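Local coordinates for protein carbonic anhydrase (Coccomyxa sp. PA, PDB 3UCJ) that probably catalyses the reversible hydration of carbon dioxide to hydrogencarbonate as a zinc-dependent beta-class carbonic anhydrase, at residues Q172-I186 with V195-D207. Numbering follows the deposited sequence.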
loop_
_atom_site.group_PDB
_atom_site.type_symbol
_atom_site.label_atom_id
_atom_site.label_comp_id
_atom_site.label_asym_id
_atom_site.label_seq_id
_atom_site.Cartn_x
_atom_site.Cartn_y
_atom_site.Cartn_z
ATOM N N GLN A 172 -4.831 -17.655 -9.965
ATOM C CA GLN A 172 -4.145 -18.205 -11.102
ATOM C C GLN A 172 -3.296 -19.401 -10.605
ATOM O O GLN A 172 -3.297 -20.470 -11.254
ATOM C CB GLN A 172 -3.262 -17.227 -11.808
ATOM C CG GLN A 172 -4.044 -16.309 -12.798
ATOM C CD GLN A 172 -4.612 -17.142 -13.972
ATOM O OE1 GLN A 172 -3.883 -17.981 -14.561
ATOM N NE2 GLN A 172 -5.886 -16.932 -14.297
ATOM N N ALA A 173 -2.632 -19.245 -9.457
ATOM C CA ALA A 173 -1.840 -20.343 -8.910
ATOM C C ALA A 173 -2.761 -21.526 -8.522
ATOM O O ALA A 173 -2.361 -22.679 -8.773
ATOM C CB ALA A 173 -0.930 -19.854 -7.735
ATOM N N ALA A 174 -3.954 -21.272 -7.987
ATOM C CA ALA A 174 -4.862 -22.265 -7.504
ATOM C C ALA A 174 -5.411 -23.056 -8.700
ATOM O O ALA A 174 -5.428 -24.327 -8.687
ATOM C CB ALA A 174 -5.983 -21.672 -6.772
ATOM N N TRP A 175 -5.836 -22.337 -9.728
ATOM C CA TRP A 175 -6.211 -23.002 -10.985
ATOM C C TRP A 175 -5.047 -23.844 -11.557
ATOM O O TRP A 175 -5.278 -24.965 -12.008
ATOM C CB TRP A 175 -6.756 -22.012 -12.015
ATOM C CG TRP A 175 -8.135 -21.444 -11.682
ATOM C CD1 TRP A 175 -9.021 -21.917 -10.777
ATOM C CD2 TRP A 175 -8.783 -20.330 -12.347
ATOM N NE1 TRP A 175 -10.173 -21.176 -10.816
ATOM C CE2 TRP A 175 -10.050 -20.201 -11.782
ATOM C CE3 TRP A 175 -8.397 -19.468 -13.406
ATOM C CZ2 TRP A 175 -10.947 -19.197 -12.172
ATOM C CZ3 TRP A 175 -9.309 -18.515 -13.832
ATOM C CH2 TRP A 175 -10.558 -18.392 -13.230
ATOM N N ALA A 176 -3.818 -23.343 -11.554
ATOM C CA ALA A 176 -2.711 -24.087 -12.132
ATOM C C ALA A 176 -2.437 -25.394 -11.398
ATOM O O ALA A 176 -1.796 -26.284 -11.998
ATOM C CB ALA A 176 -1.420 -23.271 -12.220
ATOM N N ARG A 177 -2.836 -25.500 -10.124
ATOM C CA ARG A 177 -2.609 -26.742 -9.356
ATOM C C ARG A 177 -3.863 -27.604 -9.310
ATOM O O ARG A 177 -3.934 -28.590 -8.571
ATOM C CB ARG A 177 -2.003 -26.448 -7.941
ATOM C CG ARG A 177 -2.990 -25.830 -6.910
ATOM C CD ARG A 177 -2.292 -25.397 -5.569
ATOM N NE ARG A 177 -3.227 -24.671 -4.704
ATOM C CZ ARG A 177 -3.159 -23.321 -4.456
ATOM N NH1 ARG A 177 -2.182 -22.567 -4.943
ATOM N NH2 ARG A 177 -4.080 -22.766 -3.682
ATOM N N GLY A 178 -4.873 -27.202 -10.083
ATOM C CA GLY A 178 -6.121 -27.927 -10.181
ATOM C C GLY A 178 -7.041 -27.837 -9.006
ATOM O O GLY A 178 -7.891 -28.699 -8.807
ATOM N N GLN A 179 -6.912 -26.793 -8.181
ATOM C CA GLN A 179 -7.842 -26.624 -7.117
ATOM C C GLN A 179 -9.112 -26.027 -7.652
ATOM O O GLN A 179 -9.055 -25.085 -8.456
ATOM C CB GLN A 179 -7.214 -25.698 -6.056
ATOM C CG GLN A 179 -8.075 -25.445 -4.879
ATOM C CD GLN A 179 -7.323 -24.521 -3.900
ATOM O OE1 GLN A 179 -6.101 -24.559 -3.798
ATOM N NE2 GLN A 179 -8.063 -23.727 -3.216
ATOM N N PRO A 180 -10.270 -26.615 -7.269
ATOM C CA PRO A 180 -11.545 -26.152 -7.741
ATOM C C PRO A 180 -11.858 -24.805 -7.070
ATOM O O PRO A 180 -11.882 -24.675 -5.826
ATOM C CB PRO A 180 -12.560 -27.176 -7.238
ATOM C CG PRO A 180 -11.765 -28.328 -6.646
ATOM C CD PRO A 180 -10.387 -27.797 -6.359
ATOM N N LEU A 181 -12.168 -23.843 -7.910
ATOM C CA LEU A 181 -12.389 -22.459 -7.391
ATOM C C LEU A 181 -13.241 -21.784 -8.430
ATOM O O LEU A 181 -12.835 -21.678 -9.542
ATOM C CB LEU A 181 -10.998 -21.803 -7.234
ATOM C CG LEU A 181 -11.041 -20.410 -6.488
ATOM C CD1 LEU A 181 -11.760 -20.442 -5.159
ATOM C CD2 LEU A 181 -9.567 -20.046 -6.390
ATOM N N SER A 182 -14.402 -21.295 -8.055
ATOM C CA SER A 182 -15.208 -20.511 -8.953
ATOM C C SER A 182 -15.308 -18.999 -8.514
ATOM O O SER A 182 -15.215 -18.707 -7.338
ATOM C CB SER A 182 -16.612 -21.091 -8.999
ATOM O OG SER A 182 -17.320 -20.975 -7.788
ATOM N N VAL A 183 -15.600 -18.128 -9.477
ATOM C CA VAL A 183 -15.633 -16.636 -9.250
ATOM C C VAL A 183 -16.936 -16.172 -9.891
ATOM O O VAL A 183 -17.311 -16.649 -10.994
ATOM C CB VAL A 183 -14.421 -16.000 -9.890
ATOM C CG1 VAL A 183 -14.408 -14.430 -9.592
ATOM C CG2 VAL A 183 -13.099 -16.664 -9.365
ATOM N N HIS A 184 -17.693 -15.397 -9.129
ATOM C CA HIS A 184 -19.036 -14.915 -9.462
ATOM C C HIS A 184 -19.183 -13.427 -9.443
ATOM O O HIS A 184 -18.876 -12.790 -8.396
ATOM C CB HIS A 184 -20.002 -15.513 -8.464
ATOM C CG HIS A 184 -19.840 -17.006 -8.330
ATOM N ND1 HIS A 184 -20.579 -17.907 -9.078
ATOM C CD2 HIS A 184 -18.940 -17.743 -7.626
ATOM C CE1 HIS A 184 -20.200 -19.138 -8.781
ATOM N NE2 HIS A 184 -19.197 -19.072 -7.918
ATOM N N GLY A 185 -19.638 -12.852 -10.556
ATOM C CA GLY A 185 -19.969 -11.454 -10.551
ATOM C C GLY A 185 -21.406 -11.222 -10.194
ATOM O O GLY A 185 -22.295 -11.657 -10.953
ATOM N N ILE A 186 -21.697 -10.590 -9.066
ATOM C CA ILE A 186 -23.074 -10.331 -8.672
ATOM C C ILE A 186 -23.258 -8.875 -8.258
ATOM O O ILE A 186 -22.254 -8.110 -8.041
ATOM C CB ILE A 186 -23.509 -11.255 -7.514
ATOM C CG1 ILE A 186 -22.522 -11.139 -6.306
ATOM C CG2 ILE A 186 -23.518 -12.667 -7.949
ATOM C CD1 ILE A 186 -23.097 -11.784 -4.972
ATOM N N VAL A 195 -30.214 -9.653 -4.772
ATOM C CA VAL A 195 -29.043 -9.942 -5.568
ATOM C C VAL A 195 -29.417 -10.421 -6.974
ATOM O O VAL A 195 -30.327 -11.269 -7.142
ATOM C CB VAL A 195 -28.192 -11.069 -4.856
ATOM C CG1 VAL A 195 -27.058 -11.697 -5.779
ATOM C CG2 VAL A 195 -27.604 -10.504 -3.555
ATOM N N LYS A 196 -28.726 -9.881 -7.966
ATOM C CA LYS A 196 -28.772 -10.392 -9.342
ATOM C C LYS A 196 -27.407 -10.914 -9.815
ATOM O O LYS A 196 -26.360 -10.366 -9.469
ATOM C CB LYS A 196 -29.354 -9.286 -10.261
ATOM C CG LYS A 196 -29.079 -9.365 -11.739
ATOM C CD LYS A 196 -29.846 -8.175 -12.475
ATOM C CE LYS A 196 -29.245 -6.809 -12.112
ATOM N NZ LYS A 196 -29.849 -5.589 -12.792
ATOM N N GLU A 197 -27.422 -11.987 -10.593
ATOM C CA GLU A 197 -26.228 -12.523 -11.195
ATOM C C GLU A 197 -25.857 -11.794 -12.490
ATOM O O GLU A 197 -26.546 -11.924 -13.530
ATOM C CB GLU A 197 -26.346 -14.046 -11.387
ATOM C CG GLU A 197 -25.128 -14.766 -11.966
ATOM C CD GLU A 197 -25.366 -16.271 -12.111
ATOM O OE1 GLU A 197 -26.498 -16.628 -12.503
ATOM O OE2 GLU A 197 -24.483 -17.111 -11.824
ATOM N N LEU A 198 -24.752 -11.041 -12.457
ATOM C CA LEU A 198 -24.251 -10.355 -13.652
ATOM C C LEU A 198 -23.411 -11.188 -14.552
ATOM O O LEU A 198 -23.439 -11.006 -15.775
ATOM C CB LEU A 198 -23.393 -9.154 -13.241
ATOM C CG LEU A 198 -23.864 -7.728 -13.367
ATOM C CD1 LEU A 198 -25.447 -7.467 -13.458
ATOM C CD2 LEU A 198 -23.107 -6.785 -12.344
ATOM N N ILE A 199 -22.569 -12.044 -13.983
ATOM C CA ILE A 199 -21.748 -12.892 -14.788
ATOM C C ILE A 199 -21.886 -14.325 -14.271
ATOM O O ILE A 199 -21.840 -14.545 -13.056
ATOM C CB ILE A 199 -20.239 -12.498 -14.740
ATOM C CG1 ILE A 199 -20.034 -10.977 -14.973
ATOM C CG2 ILE A 199 -19.480 -13.348 -15.734
ATOM C CD1 ILE A 199 -18.588 -10.575 -14.720
ATOM N N LYS A 200 -21.999 -15.301 -15.202
ATOM C CA LYS A 200 -22.276 -16.664 -14.777
ATOM C C LYS A 200 -20.979 -17.191 -14.146
ATOM O O LYS A 200 -19.929 -16.507 -14.233
ATOM C CB LYS A 200 -22.740 -17.531 -15.973
ATOM C CG LYS A 200 -24.263 -17.545 -16.121
ATOM C CD LYS A 200 -24.726 -16.365 -16.944
ATOM C CE LYS A 200 -24.710 -16.648 -18.511
ATOM N NZ LYS A 200 -26.129 -16.701 -19.111
ATOM N N PRO A 201 -21.024 -18.364 -13.495
ATOM C CA PRO A 201 -19.828 -18.829 -12.801
ATOM C C PRO A 201 -18.634 -19.004 -13.726
ATOM O O PRO A 201 -18.807 -19.474 -14.885
ATOM C CB PRO A 201 -20.282 -20.180 -12.232
ATOM C CG PRO A 201 -21.753 -19.998 -11.983
ATOM C CD PRO A 201 -22.208 -19.213 -13.166
ATOM N N ILE A 202 -17.415 -18.654 -13.239
ATOM C CA ILE A 202 -16.170 -18.812 -13.953
ATOM C C ILE A 202 -15.364 -19.774 -13.129
ATOM O O ILE A 202 -15.043 -19.466 -11.953
ATOM C CB ILE A 202 -15.375 -17.459 -14.107
ATOM C CG1 ILE A 202 -16.171 -16.513 -15.037
ATOM C CG2 ILE A 202 -13.978 -17.729 -14.733
ATOM C CD1 ILE A 202 -15.882 -15.054 -14.986
ATOM N N THR A 203 -15.106 -20.983 -13.672
ATOM C CA THR A 203 -14.489 -22.021 -12.878
ATOM C C THR A 203 -13.122 -22.216 -13.379
ATOM O O THR A 203 -12.411 -23.060 -12.867
ATOM C CB THR A 203 -15.238 -23.436 -13.003
ATOM O OG1 THR A 203 -15.207 -23.779 -14.381
ATOM C CG2 THR A 203 -16.643 -23.373 -12.505
ATOM N N GLY A 204 -12.702 -21.476 -14.391
ATOM C CA GLY A 204 -11.338 -21.593 -14.896
ATOM C C GLY A 204 -11.165 -20.793 -16.163
ATOM O O GLY A 204 -12.071 -20.044 -16.531
ATOM N N MET A 205 -10.016 -20.943 -16.807
ATOM C CA MET A 205 -9.652 -20.144 -17.957
ATOM C C MET A 205 -10.656 -20.348 -19.101
ATOM O O MET A 205 -11.122 -19.378 -19.691
ATOM C CB MET A 205 -8.252 -20.470 -18.451
ATOM C CG MET A 205 -7.127 -20.130 -17.435
ATOM S SD MET A 205 -7.061 -18.255 -17.274
ATOM C CE MET A 205 -6.287 -17.878 -18.768
ATOM N N GLU A 206 -11.053 -21.614 -19.340
ATOM C CA GLU A 206 -12.089 -21.820 -20.366
ATOM C C GLU A 206 -13.368 -20.970 -20.153
ATOM O O GLU A 206 -13.761 -20.224 -21.054
ATOM C CB GLU A 206 -12.366 -23.348 -20.598
ATOM C CG GLU A 206 -13.249 -23.520 -21.819
ATOM C CD GLU A 206 -13.566 -24.981 -21.990
ATOM O OE1 GLU A 206 -12.594 -25.753 -22.196
ATOM O OE2 GLU A 206 -14.756 -25.340 -21.843
ATOM N N ASP A 207 -13.973 -20.977 -18.971
ATOM C CA ASP A 207 -15.150 -20.142 -18.747
ATOM C C ASP A 207 -14.847 -18.636 -18.860
ATOM O O ASP A 207 -15.701 -17.847 -19.243
ATOM C CB ASP A 207 -15.693 -20.314 -17.341
ATOM C CG ASP A 207 -16.290 -21.680 -17.097
ATOM O OD1 ASP A 207 -16.481 -22.016 -15.924
ATOM O OD2 ASP A 207 -16.585 -22.388 -18.087
HETATM O O HOH W 1 -12.708 -24.725 -10.628
HETATM O O HOH W 2 -18.576 -14.765 -12.683
HETATM O O HOH W 3 -21.981 -16.549 -11.069
#
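Gly185 O is gripped by two amides from the same face of its carbonyl plane: Leu198 N at 2.9 Å and, along a straighter line, Ile199 N at 3.1 Å. Both can reach it because the chain turns a corner at Leu198 and Ile199, and glycine suits its place, because Ile199 CD1 packs close to where a CB would stand. Beyond the corner Val183 and Ile202 form an antiparallel hydrogen-bonded pair, with Val183 N to Ile202 O at 2.9 Å and Ile202 N to Val183 O at 3.0 Å. Between the two, a water accepts from Gly185 N beside Val183 O and Lys200 O, at the break in strand 194-202. A second water joins His184 ND1 to Glu197 OE2 and Ile199 O.

At the far end the indole of Trp175, its CG anti to the carbonyl carbon (chi1 -71°), turns toward Gly204 and lies flat against the turn. Gly204 CA sits 3.5 Å from the centroid of its six-membered ring, almost on the ring normal, a CH-pi contact close enough to favour glycine at this helix N-cap. NE1 of Trp175 bonds in the ring plane to Leu181 O, which fixes the indole's rotation, and Met205 SD meets the ring edge. Helix 169-176 is thus tied to the antiparallel hairpin of strands 182-189 and 194-202, the latter outermost within this chain in the mixed beta-sheet of the alpha/beta beta-carbonic anhydrase fold.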